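Local atomic coordinates of aminotransferase class-III (PDB entry 6K8H), a protein that belongs to the class-III aminotransferase family as an omega-transaminase and has the general fold of the pyridoxal-phosphate-dependent transferases. Residues L65-N70 with E431-A436; V115-Q120 with G266-L271; V299-D304 with P309-H314; Q380-L383 with R387-V390. All blocks are in the same frame, centred on the assembly; numbering follows the deposited sequence.

Interaction 1. Residues L65-N70 with E431-A436; sequences LDFVNN and EAFVDA
Phe67 and Phe433 form the close-packed half of this contact, where the turn after strand 63-66 meets the C-terminal helix 427-445. The rings make an edge-to-face pair, with centroids 4.8 Å apart and planes inclined at 53°. Phe433 presents its edge: its CD2 stands over the centre of the Phe67 ring, with Phe67 CE1 at 3.8 Å. At the rim of that ring, Phe67 CZ also reaches Phe433 CB at 3.7 Å. Phe433 has CG anti to its backbone nitrogen (chi1 -177°), which swings the ring off the helix and over Phe67. Both rings are buried. Leu350 of helix 337-361 packs against each of them, and Phe374 makes a second edge-to-face pair with Phe433.

The looser half lies beside it, where two partly exposed residues meet through one methyl each, Leu65 CD1 and Ala432 CB, 3.8 Å apart. Glu431 and Asp435, on the same helix, are exposed to solvent.

Behind Phe67 the chain is held by Asp66 OD1, which accepts from Val68 N at 2.8 Å in an Asx turn and from Asn69 N at 2.7 Å in an Asx motif; Asp66 OD2 is hydrogen-bonded to His78. No hydrogen bond joins the two segments, which implies that the helix is held to this turn by aromatic and aliphatic packing, while the hydrogen bonds of Asp66 OD1 shape the turn.

Interaction 2. Residues V115-Q120 with G266-L271; sequences VPSLQQ and GMQSVL
Ser117 and Gln268 meet where a type I beta turn, Val115 to Leu118, faces the short helix 266-271. The turn follows helix 102-114, and its Leu118 N to Val115 O bond closes it just before strand 120-124, an outer strand of the seven-stranded mixed sheet of this PLP-dependent transferase fold. A classic beta bulge, Gln119 and Gln120 opposite Gly295, marks the entry to that strand.

The Gln268 side chain spans the gap. Its CB points at the turn, and CG sits between the backbone nitrogen and the carbonyl carbon (chi1 59°), from where the extended chain carries the amide across. CD is the first atom to touch, 3.6 Å from Val115 CG1, and the two side chains cross at about a right angle. Gln268 OE1 lies 3.4 Å from Val115 CG1 and accepts from the hydroxyl of Ser117. A water that accepts from Ser117 N at 3.0 Å also approaches OE1, but so closely that the details of this second, water-mediated link are doubtful. NE2 donates to Glu256 and Thr278, which fixes the rotation of the amide and leaves its oxygen facing the turn.

At the more exposed flank, Pro116 CD lies 3.5 Å from Ser269 OG, a hydroxyl bonded to Gly265 O. The Gln268 side chain is about 12 Å from the bound (5-hydroxy-4,6-dimethylpyridin-3-yl)methyl dihydrogen phosphate. The direct bond from Ser117 OG to Gln268 OE1 measures 2.7 Å and arrives on a lone pair in the carbonyl plane, at a C=O...donor angle of 136°.

Interaction 3. Residues V299-D304 with P309-H314; sequences VMSVFD and PPRAPH
Val302 is the hub of this contact, meeting Ala312 through both backbone and side chain, and Arg311 through its side chain. Ala312 N donates to Val302 O at 2.8 Å with an N-H...O angle of 158°, from a position tilted out of the carbonyl plane. Val302 CG1 stands 3.8 Å above the centre of the Arg311 guanidinium face, while Val302 CG2 packs on Ala312 CB at 4.0 Å. Next to it, Phe303 CD1 touches Ala312 O at 3.3 Å and His314 CB at 3.8 Å. The bend of Arg311 at chi3 (-86°) brings its NH2 to Ser301 OG, but that bond is weak.

Further out, the Ser301 hydroxyl is also bonded to Glu298 O. A water at the guanidinium edge accepts from Arg311 N and NE and donates to Ser301 O, linking both nitrogens to the 3-10 turn. The imidazole of His314 is bonded through ND1 to Arg122, and His314 N to Thr37 of the second subunit.

The 3-10 turn 301-303, which follows helix 297-300, packs through Val302 and Phe303 on helix 127-142, and Phe303 also touches Arg122 of strand 120-124.

Interaction 4. Residues Q380-L383 with R387-V390; sequences QRPL and RNSV
Arg381 and Asn388 bind each other's stretch of backbone within one surface loop between strand 373-377 and helix 393-408.

Hydrogen bonds come first. The guanidinium grips Asn388 O side-on: Arg381 NE lies 2.9 Å from that oxygen, on a lone pair, and Arg381 NH2 lies 3.2 Å from it, nearly along the C=O axis. The oxygen is only 2° out of the guanidinium plane, so both N-H groups converge on it from one flat edge. In return, Asn388 ND2 donates to Pro382 O at 2.9 Å, almost straight at 176°. The two planar groups are turned 68° apart, and each has its own acceptor oxygen lying close to its plane.

Van der Waals contacts fill in between. Arg381 CB meets Asn388 CB at 3.8 Å, and Pro382 CD lies 3.7 Å from Asn388 ND2. Deeper, the buried Leu383 reaches with CD2 to Ser389 CA, 3.8 Å away in the 3-10 turn 387-389.

Ionic pairing is left to an outside partner. Arg381 NH1 makes a salt bridge with Glu395 OE2, so NH1 is paired with a carboxylate while NE and NH2 are bonded to the carbonyl.

Glu395 belongs to helix 393-408, so the arginine links the loop to the helix that follows it. On the inner side, Leu383 packs against Gln366 and Thr368 of strand 366-370, at the outer edge of the three-stranded antiparallel sheet.

Overall arrangement
Interaction 2 is buried, interactions 1 and 3 are partly so, and interaction 4 lies at the surface. Interaction 1 joins parts of the chain 361 residues apart and encloses the other three in sequence; interactions 3 and 4 close short local loops. Their chemistry follows: aromatic packing in 1, a buried amide and a water in 2, mixed backbone, apolar and water contacts in 3, and guanidinium and amide bonds to carbonyls in 4. Interactions 2 and 3 share the region of strand 120-124 and touch where Gln120 OE1 lies 3.8 Å from Met300 CB. Interactions 1, 2 and 3 reach the second subunit, whereas interaction 4, about 41 Å from interaction 3 between centres, does not.

Interaction 1. Residues L65-N70 with E431-A436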
loop_
_atom_site.group_PDB
_atom_site.type_symbol
_atom_site.label_atom_id
_atom_site.label_comp_id
_atom_site.label_asym_id
_atom_site.label_seq_id
_atom_site.Cartn_x
_atom_site.Cartn_y
_atom_site.Cartn_z
ATOM N N LEU B 65 -18.763 4.788 22.002
ATOM C CA LEU B 65 -19.366 4.269 20.779
ATOM C C LEU B 65 -18.568 4.771 19.580
ATOM O O LEU B 65 -18.312 5.974 19.456
ATOM C CB LEU B 65 -20.824 4.711 20.670
ATOM C CG LEU B 65 -21.815 4.016 21.609
ATOM C CD1 LEU B 65 -23.171 4.678 21.498
ATOM C CD2 LEU B 65 -21.907 2.528 21.274
ATOM N N ASP B 66 -18.163 3.852 18.701
ATOM C CA ASP B 66 -17.224 4.167 17.622
ATOM C C ASP B 66 -18.009 4.559 16.373
ATOM O O ASP B 66 -18.625 3.702 15.728
ATOM C CB ASP B 66 -16.308 2.978 17.335
ATOM C CG ASP B 66 -15.133 3.337 16.429
ATOM O OD1 ASP B 66 -15.210 4.350 15.705
ATOM O OD2 ASP B 66 -14.115 2.601 16.435
ATOM N N PHE B 67 -18.013 5.857 16.056
ATOM C CA PHE B 67 -18.575 6.370 14.812
ATOM C C PHE B 67 -17.494 6.772 13.811
ATOM O O PHE B 67 -17.769 7.537 12.880
ATOM C CB PHE B 67 -19.499 7.550 15.084
ATOM C CG PHE B 67 -20.774 7.164 15.762
ATOM C CD1 PHE B 67 -20.807 6.951 17.130
ATOM C CD2 PHE B 67 -21.941 7.012 15.034
ATOM C CE1 PHE B 67 -22.002 6.600 17.771
ATOM C CE2 PHE B 67 -23.131 6.658 15.655
ATOM C CZ PHE B 67 -23.159 6.448 17.021
ATOM N N VAL B 68 -16.269 6.288 13.988
ATOM C CA VAL B 68 -15.190 6.499 13.028
ATOM C C VAL B 68 -14.869 5.215 12.281
ATOM O O VAL B 68 -14.760 5.217 11.056
ATOM C CB VAL B 68 -13.928 7.065 13.715
ATOM C CG1 VAL B 68 -12.849 7.389 12.675
ATOM C CG2 VAL B 68 -14.273 8.282 14.556
ATOM N N ASN B 69 -14.706 4.108 13.013
ATOM C CA ASN B 69 -14.518 2.780 12.431
ATOM C C ASN B 69 -13.380 2.769 11.415
ATOM O O ASN B 69 -13.537 2.349 10.263
ATOM C CB ASN B 69 -15.820 2.283 11.815
ATOM C CG ASN B 69 -16.942 2.260 12.820
ATOM O OD1 ASN B 69 -17.862 3.089 12.770
ATOM N ND2 ASN B 69 -16.868 1.322 13.757
ATOM N N ASN B 70 -12.222 3.247 11.866
ATOM C CA ASN B 70 -11.026 3.366 11.034
ATOM C C ASN B 70 -11.352 4.085 9.725
ATOM O O ASN B 70 -11.040 3.622 8.625
ATOM C CB ASN B 70 -10.386 2.006 10.774
ATOM C CG ASN B 70 -8.900 2.127 10.525
ATOM O OD1 ASN B 70 -8.273 3.046 11.039
ATOM N ND2 ASN B 70 -8.335 1.222 9.731
ATOM N N GLU B 431 -29.828 6.821 19.227
ATOM C CA GLU B 431 -30.338 7.692 20.281
ATOM C C GLU B 431 -29.232 8.125 21.237
ATOM O O GLU B 431 -29.210 9.275 21.678
ATOM C CB GLU B 431 -31.473 6.994 21.029
ATOM C CG GLU B 431 -32.762 7.060 20.246
ATOM C CD GLU B 431 -33.862 6.188 20.805
ATOM O OE1 GLU B 431 -33.604 5.404 21.749
ATOM O OE2 GLU B 431 -34.994 6.281 20.280
ATOM N N ALA B 432 -28.305 7.222 21.573
ATOM C CA ALA B 432 -27.180 7.622 22.411
ATOM C C ALA B 432 -26.363 8.715 21.734
ATOM O O ALA B 432 -25.963 9.693 22.379
ATOM C CB ALA B 432 -26.299 6.416 22.747
ATOM N N PHE B 433 -26.116 8.576 20.425
ATOM C CA PHE B 433 -25.414 9.638 19.714
ATOM C C PHE B 433 -26.173 10.961 19.806
ATOM O O PHE B 433 -25.588 12.000 20.140
ATOM C CB PHE B 433 -25.181 9.269 18.243
ATOM C CG PHE B 433 -24.407 10.313 17.504
ATOM C CD1 PHE B 433 -25.054 11.406 16.933
ATOM C CD2 PHE B 433 -23.022 10.249 17.444
ATOM C CE1 PHE B 433 -24.347 12.400 16.283
ATOM C CE2 PHE B 433 -22.293 11.237 16.797
ATOM C CZ PHE B 433 -22.954 12.315 16.210
ATOM N N VAL B 434 -27.477 10.945 19.516
ATOM C CA VAL B 434 -28.230 12.202 19.457
ATOM C C VAL B 434 -28.276 12.872 20.833
ATOM O O VAL B 434 -28.098 14.099 20.958
ATOM C CB VAL B 434 -29.642 11.961 18.890
ATOM C CG1 VAL B 434 -30.506 13.222 19.033
ATOM C CG2 VAL B 434 -29.559 11.545 17.426
ATOM N N ASP B 435 -28.497 12.079 21.888
ATOM C CA ASP B 435 -28.499 12.624 23.248
ATOM C C ASP B 435 -27.142 13.215 23.616
ATOM O O ASP B 435 -27.062 14.313 24.201
ATOM C CB ASP B 435 -28.891 11.533 24.245
ATOM C CG ASP B 435 -30.354 11.120 24.121
ATOM O OD1 ASP B 435 -31.113 11.799 23.389
ATOM O OD2 ASP B 435 -30.748 10.121 24.758
ATOM N N ALA B 436 -26.058 12.494 23.293
ATOM C CA ALA B 436 -24.721 12.993 23.599
ATOM C C ALA B 436 -24.407 14.259 22.822
ATOM O O ALA B 436 -23.705 15.135 23.334
ATOM C CB ALA B 436 -23.679 11.917 23.313
#

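Interaction 2. Residues V115-Q120 with G266-L271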
loop_
_atom_site.group_PDB
_atom_site.type_symbol
_atom_site.label_atom_id
_atom_site.label_comp_id
_atom_site.label_asym_id
_atom_site.label_seq_id
_atom_site.Cartn_x
_atom_site.Cartn_y
_atom_site.Cartn_z
ATOM N N VAL B 115 -21.286 -4.293 -8.825
ATOM C CA VAL B 115 -21.086 -2.951 -9.394
ATOM C C VAL B 115 -21.120 -3.037 -10.886
ATOM O O VAL B 115 -20.248 -3.698 -11.503
ATOM C CB VAL B 115 -19.766 -2.322 -8.916
ATOM C CG1 VAL B 115 -19.666 -0.889 -9.429
ATOM C CG2 VAL B 115 -19.615 -2.378 -7.391
ATOM N N PRO B 116 -22.052 -2.365 -11.581
ATOM C CA PRO B 116 -22.190 -2.547 -13.035
ATOM C C PRO B 116 -20.943 -2.193 -13.837
ATOM O O PRO B 116 -20.554 -2.962 -14.723
ATOM C CB PRO B 116 -23.363 -1.623 -13.385
ATOM C CG PRO B 116 -24.197 -1.604 -12.113
ATOM C CD PRO B 116 -23.177 -1.607 -10.993
ATOM N N SER B 117 -20.297 -1.058 -13.544
ATOM C CA SER B 117 -19.094 -0.649 -14.270
ATOM C C SER B 117 -17.938 -1.625 -14.104
ATOM O O SER B 117 -16.994 -1.581 -14.899
ATOM C CB SER B 117 -18.647 0.752 -13.826
ATOM O OG SER B 117 -17.887 0.690 -12.626
ATOM N N LEU B 118 -17.943 -2.446 -13.060
ATOM C CA LEU B 118 -16.815 -3.344 -12.818
ATOM C C LEU B 118 -16.981 -4.599 -13.662
ATOM O O LEU B 118 -17.776 -5.488 -13.338
ATOM C CB LEU B 118 -16.699 -3.694 -11.340
ATOM C CG LEU B 118 -16.459 -2.533 -10.376
ATOM C CD1 LEU B 118 -16.321 -3.042 -8.946
ATOM C CD2 LEU B 118 -15.243 -1.738 -10.805
ATOM N N GLN B 119 -16.217 -4.671 -14.750
ATOM C CA GLN B 119 -16.096 -5.884 -15.546
ATOM C C GLN B 119 -14.899 -6.716 -15.110
ATOM O O GLN B 119 -14.987 -7.949 -15.067
ATOM C CB GLN B 119 -15.958 -5.530 -17.034
ATOM C CG GLN B 119 -16.984 -4.536 -17.552
ATOM C CD GLN B 119 -16.977 -4.443 -19.068
ATOM O OE1 GLN B 119 -15.936 -4.194 -19.687
ATOM N NE2 GLN B 119 -18.141 -4.668 -19.677
ATOM N N GLN B 120 -13.780 -6.059 -14.786
ATOM C CA GLN B 120 -12.617 -6.734 -14.225
ATOM C C GLN B 120 -12.010 -5.875 -13.124
ATOM O O GLN B 120 -12.159 -4.650 -13.125
ATOM C CB GLN B 120 -11.541 -7.018 -15.288
ATOM C CG GLN B 120 -11.998 -7.962 -16.408
ATOM C CD GLN B 120 -10.993 -8.062 -17.531
ATOM O OE1 GLN B 120 -10.197 -7.152 -17.751
ATOM N NE2 GLN B 120 -11.023 -9.172 -18.250
ATOM N N GLY B 266 -22.595 0.770 -5.083
ATOM C CA GLY B 266 -21.768 1.948 -4.959
ATOM C C GLY B 266 -22.512 3.255 -5.198
ATOM O O GLY B 266 -23.671 3.311 -5.641
ATOM N N MET B 267 -21.808 4.343 -4.879
ATOM C CA MET B 267 -22.376 5.667 -5.101
ATOM C C MET B 267 -22.580 5.926 -6.583
ATOM O O MET B 267 -23.521 6.629 -6.961
ATOM C CB MET B 267 -21.484 6.750 -4.494
ATOM C CG MET B 267 -22.179 8.088 -4.352
ATOM S SD MET B 267 -23.675 7.918 -3.356
ATOM C CE MET B 267 -24.231 9.612 -3.236
ATOM N N GLN B 268 -21.733 5.346 -7.440
ATOM C CA GLN B 268 -21.965 5.471 -8.878
ATOM C C GLN B 268 -23.334 4.926 -9.268
ATOM O O GLN B 268 -24.005 5.481 -10.144
ATOM C CB GLN B 268 -20.868 4.750 -9.662
ATOM C CG GLN B 268 -20.737 3.273 -9.354
ATOM C CD GLN B 268 -19.492 2.675 -9.993
ATOM O OE1 GLN B 268 -19.559 2.105 -11.071
ATOM N NE2 GLN B 268 -18.344 2.846 -9.342
ATOM N N SER B 269 -23.778 3.850 -8.618
ATOM C CA SER B 269 -25.115 3.340 -8.909
ATOM C C SER B 269 -26.177 4.285 -8.375
ATOM O O SER B 269 -27.223 4.477 -9.009
ATOM C CB SER B 269 -25.298 1.936 -8.336
ATOM O OG SER B 269 -24.611 0.998 -9.157
ATOM N N VAL B 270 -25.935 4.879 -7.204
ATOM C CA VAL B 270 -26.897 5.863 -6.699
ATOM C C VAL B 270 -27.046 7.031 -7.680
ATOM O O VAL B 270 -28.160 7.478 -7.980
ATOM C CB VAL B 270 -26.493 6.353 -5.299
ATOM C CG1 VAL B 270 -27.375 7.517 -4.893
ATOM C CG2 VAL B 270 -26.637 5.239 -4.300
ATOM N N LEU B 271 -25.928 7.561 -8.172
ATOM C CA LEU B 271 -25.935 8.760 -9.006
ATOM C C LEU B 271 -26.124 8.464 -10.486
ATOM O O LEU B 271 -26.259 9.407 -11.274
ATOM C CB LEU B 271 -24.636 9.563 -8.806
ATOM C CG LEU B 271 -24.358 10.023 -7.368
ATOM C CD1 LEU B 271 -22.989 10.682 -7.264
ATOM C CD2 LEU B 271 -25.440 10.967 -6.861
HETATM O O HOH W 1 -21.682 1.129 -12.011
#

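Interaction 3. Residues V299-D304 with P309-H314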
loop_
_atom_site.group_PDB
_atom_site.type_symbol
_atom_site.label_atom_id
_atom_site.label_comp_id
_atom_site.label_asym_id
_atom_site.label_seq_id
_atom_site.Cartn_x
_atom_site.Cartn_y
_atom_site.Cartn_z
ATOM N N VAL B 299 -10.357 -0.830 -20.629
ATOM C CA VAL B 299 -9.273 -0.074 -20.014
ATOM C C VAL B 299 -8.393 -0.982 -19.167
ATOM O O VAL B 299 -7.160 -0.877 -19.200
ATOM C CB VAL B 299 -9.830 1.105 -19.191
ATOM C CG1 VAL B 299 -8.695 1.871 -18.536
ATOM C CG2 VAL B 299 -10.677 2.025 -20.062
ATOM N N MET B 300 -8.999 -1.903 -18.420
ATOM C CA MET B 300 -8.206 -2.785 -17.578
ATOM C C MET B 300 -7.265 -3.674 -18.384
ATOM O O MET B 300 -6.337 -4.240 -17.802
ATOM C CB MET B 300 -9.128 -3.635 -16.698
ATOM C CG MET B 300 -9.924 -2.824 -15.674
ATOM S SD MET B 300 -8.867 -2.219 -14.355
ATOM C CE MET B 300 -8.433 -3.794 -13.608
ATOM N N SER B 301 -7.455 -3.782 -19.707
ATOM C CA SER B 301 -6.568 -4.612 -20.523
ATOM C C SER B 301 -5.115 -4.141 -20.513
ATOM O O SER B 301 -4.231 -4.918 -20.885
ATOM C CB SER B 301 -7.079 -4.672 -21.962
ATOM O OG SER B 301 -6.992 -3.394 -22.554
ATOM N N VAL B 302 -4.836 -2.904 -20.088
ATOM C CA VAL B 302 -3.444 -2.463 -19.966
ATOM C C VAL B 302 -2.672 -3.329 -18.976
ATOM O O VAL B 302 -1.437 -3.358 -19.009
ATOM C CB VAL B 302 -3.362 -0.969 -19.565
ATOM C CG1 VAL B 302 -4.117 -0.117 -20.571
ATOM C CG2 VAL B 302 -3.903 -0.741 -18.148
ATOM N N PHE B 303 -3.375 -4.034 -18.085
ATOM C CA PHE B 303 -2.754 -4.904 -17.093
ATOM C C PHE B 303 -2.608 -6.357 -17.546
ATOM O O PHE B 303 -1.916 -7.135 -16.876
ATOM C CB PHE B 303 -3.585 -4.903 -15.814
ATOM C CG PHE B 303 -3.625 -3.587 -15.108
ATOM C CD1 PHE B 303 -2.474 -3.030 -14.570
ATOM C CD2 PHE B 303 -4.829 -2.919 -14.945
ATOM C CE1 PHE B 303 -2.528 -1.822 -13.898
ATOM C CE2 PHE B 303 -4.887 -1.712 -14.269
ATOM C CZ PHE B 303 -3.730 -1.166 -13.748
ATOM N N ASP B 304 -3.264 -6.744 -18.624
ATOM C CA ASP B 304 -3.336 -8.143 -19.037
ATOM C C ASP B 304 -1.956 -8.651 -19.443
ATOM O O ASP B 304 -1.378 -8.134 -20.409
ATOM C CB ASP B 304 -4.329 -8.244 -20.206
ATOM C CG ASP B 304 -4.605 -9.674 -20.648
ATOM O OD1 ASP B 304 -3.839 -10.585 -20.300
ATOM O OD2 ASP B 304 -5.600 -9.876 -21.377
ATOM N N PRO B 309 3.934 -8.772 -22.987
ATOM C CA PRO B 309 4.107 -7.995 -21.753
ATOM C C PRO B 309 2.961 -7.026 -21.546
ATOM O O PRO B 309 2.468 -6.412 -22.506
ATOM C CB PRO B 309 5.433 -7.253 -21.978
ATOM C CG PRO B 309 5.616 -7.226 -23.479
ATOM C CD PRO B 309 4.985 -8.495 -23.980
ATOM N N PRO B 310 2.513 -6.844 -20.310
ATOM C CA PRO B 310 1.428 -5.888 -20.077
ATOM C C PRO B 310 1.926 -4.473 -20.338
ATOM O O PRO B 310 3.082 -4.142 -20.064
ATOM C CB PRO B 310 1.072 -6.104 -18.600
ATOM C CG PRO B 310 2.373 -6.576 -17.989
ATOM C CD PRO B 310 3.063 -7.393 -19.058
ATOM N N ARG B 311 1.038 -3.629 -20.861
ATOM C CA ARG B 311 1.380 -2.205 -21.102
ATOM C C ARG B 311 1.693 -1.554 -19.751
ATOM O O ARG B 311 2.587 -0.708 -19.705
ATOM C CB ARG B 311 0.232 -1.483 -21.810
ATOM C CG ARG B 311 0.071 -1.839 -23.280
ATOM C CD ARG B 311 -1.209 -1.282 -23.876
ATOM N NE ARG B 311 -2.319 -2.187 -23.653
ATOM C CZ ARG B 311 -3.588 -1.927 -23.932
ATOM N NH1 ARG B 311 -3.935 -0.757 -24.451
ATOM N NH2 ARG B 311 -4.503 -2.842 -23.680
ATOM N N ALA B 312 0.958 -1.947 -18.704
ATOM C CA ALA B 312 1.138 -1.414 -17.354
ATOM C C ALA B 312 1.460 -2.557 -16.399
ATOM O O ALA B 312 0.546 -3.265 -15.946
ATOM C CB ALA B 312 -0.120 -0.676 -16.889
ATOM N N PRO B 313 2.746 -2.767 -16.058
ATOM C CA PRO B 313 3.119 -3.813 -15.112
ATOM C C PRO B 313 2.492 -3.488 -13.751
ATOM O O PRO B 313 2.412 -2.335 -13.408
ATOM C CB PRO B 313 4.646 -3.707 -15.028
ATOM C CG PRO B 313 5.043 -2.987 -16.295
ATOM C CD PRO B 313 3.893 -2.057 -16.603
ATOM N N HIS B 314 2.003 -4.510 -13.050
ATOM C CA HIS B 314 1.430 -4.281 -11.703
ATOM C C HIS B 314 1.758 -5.437 -10.755
ATOM O O HIS B 314 0.966 -6.363 -10.663
ATOM C CB HIS B 314 -0.064 -3.954 -11.753
ATOM C CG HIS B 314 -0.674 -3.891 -10.394
ATOM N ND1 HIS B 314 -1.868 -4.489 -10.090
ATOM C CD2 HIS B 314 -0.236 -3.328 -9.253
ATOM C CE1 HIS B 314 -2.152 -4.280 -8.822
ATOM N NE2 HIS B 314 -1.161 -3.577 -8.286
HETATM O O HOH W 2 -1.530 -4.834 -22.130
HETATM O O HOH W 3 -0.080 -6.515 -15.275
#

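Interaction 4. Residues Q380-L383 with R387-V390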
loop_
_atom_site.group_PDB
_atom_site.type_symbol
_atom_site.label_atom_id
_atom_site.label_comp_id
_atom_site.label_asym_id
_atom_site.label_seq_id
_atom_site.Cartn_x
_atom_site.Cartn_y
_atom_site.Cartn_z
ATOM N N GLN B 380 -24.847 27.260 8.151
ATOM C CA GLN B 380 -25.906 27.039 7.181
ATOM C C GLN B 380 -25.507 27.525 5.789
ATOM O O GLN B 380 -26.355 27.969 5.010
ATOM C CB GLN B 380 -27.206 27.689 7.659
ATOM C CG GLN B 380 -27.888 26.835 8.736
ATOM C CD GLN B 380 -29.136 27.454 9.325
ATOM O OE1 GLN B 380 -29.269 28.675 9.408
ATOM N NE2 GLN B 380 -30.060 26.603 9.759
ATOM N N ARG B 381 -24.207 27.431 5.457
ATOM C CA ARG B 381 -23.776 27.768 4.107
ATOM C C ARG B 381 -24.110 26.639 3.140
ATOM O O ARG B 381 -23.975 25.461 3.488
ATOM C CB ARG B 381 -22.277 28.043 4.072
ATOM C CG ARG B 381 -21.872 29.216 4.941
ATOM C CD ARG B 381 -20.395 29.578 4.774
ATOM N NE ARG B 381 -19.514 28.528 5.262
ATOM C CZ ARG B 381 -19.164 28.381 6.532
ATOM N NH1 ARG B 381 -19.629 29.221 7.456
ATOM N NH2 ARG B 381 -18.334 27.405 6.880
ATOM N N PRO B 382 -24.544 26.973 1.922
ATOM C CA PRO B 382 -24.809 25.935 0.910
ATOM C C PRO B 382 -23.505 25.286 0.462
ATOM O O PRO B 382 -22.659 25.932 -0.161
ATOM C CB PRO B 382 -25.475 26.708 -0.231
ATOM C CG PRO B 382 -25.011 28.131 -0.063
ATOM C CD PRO B 382 -24.687 28.339 1.389
ATOM N N LEU B 383 -23.361 23.994 0.757
ATOM C CA LEU B 383 -22.136 23.275 0.432
ATOM C C LEU B 383 -22.018 22.960 -1.052
ATOM O O LEU B 383 -20.958 22.490 -1.494
ATOM C CB LEU B 383 -22.071 21.995 1.261
ATOM C CG LEU B 383 -21.971 22.308 2.752
ATOM C CD1 LEU B 383 -22.529 21.171 3.591
ATOM C CD2 LEU B 383 -20.508 22.602 3.087
ATOM N N ARG B 387 -16.338 26.044 -1.792
ATOM C CA ARG B 387 -15.496 26.874 -0.946
ATOM C C ARG B 387 -16.170 27.213 0.370
ATOM O O ARG B 387 -15.487 27.644 1.303
ATOM C CB ARG B 387 -15.069 28.133 -1.693
ATOM C CG ARG B 387 -14.078 27.828 -2.824
ATOM C CD ARG B 387 -13.145 28.987 -3.050
ATOM N NE ARG B 387 -12.317 28.835 -4.240
ATOM C CZ ARG B 387 -11.096 28.298 -4.240
ATOM N NH1 ARG B 387 -10.571 27.847 -3.108
ATOM N NH2 ARG B 387 -10.401 28.214 -5.368
ATOM N N ASN B 388 -17.490 27.013 0.464
ATOM C CA ASN B 388 -18.195 27.193 1.716
ATOM C C ASN B 388 -17.871 26.113 2.735
ATOM O O ASN B 388 -18.188 26.299 3.918
ATOM C CB ASN B 388 -19.702 27.226 1.460
ATOM C CG ASN B 388 -20.130 28.494 0.772
ATOM O OD1 ASN B 388 -19.448 29.514 0.874
ATOM N ND2 ASN B 388 -21.259 28.444 0.058
ATOM N N SER B 389 -17.255 24.993 2.322
ATOM C CA SER B 389 -16.959 23.959 3.307
ATOM C C SER B 389 -15.796 24.344 4.220
ATOM O O SER B 389 -15.610 23.703 5.256
ATOM C CB SER B 389 -16.681 22.606 2.633
ATOM O OG SER B 389 -15.593 22.657 1.730
ATOM N N VAL B 390 -15.005 25.355 3.856
ATOM C CA VAL B 390 -13.888 25.782 4.689
ATOM C C VAL B 390 -14.404 26.503 5.927
ATOM O O VAL B 390 -15.263 27.390 5.842
ATOM C CB VAL B 390 -12.927 26.681 3.896
ATOM C CG1 VAL B 390 -11.735 27.041 4.754
ATOM C CG2 VAL B 390 -12.469 25.983 2.613
#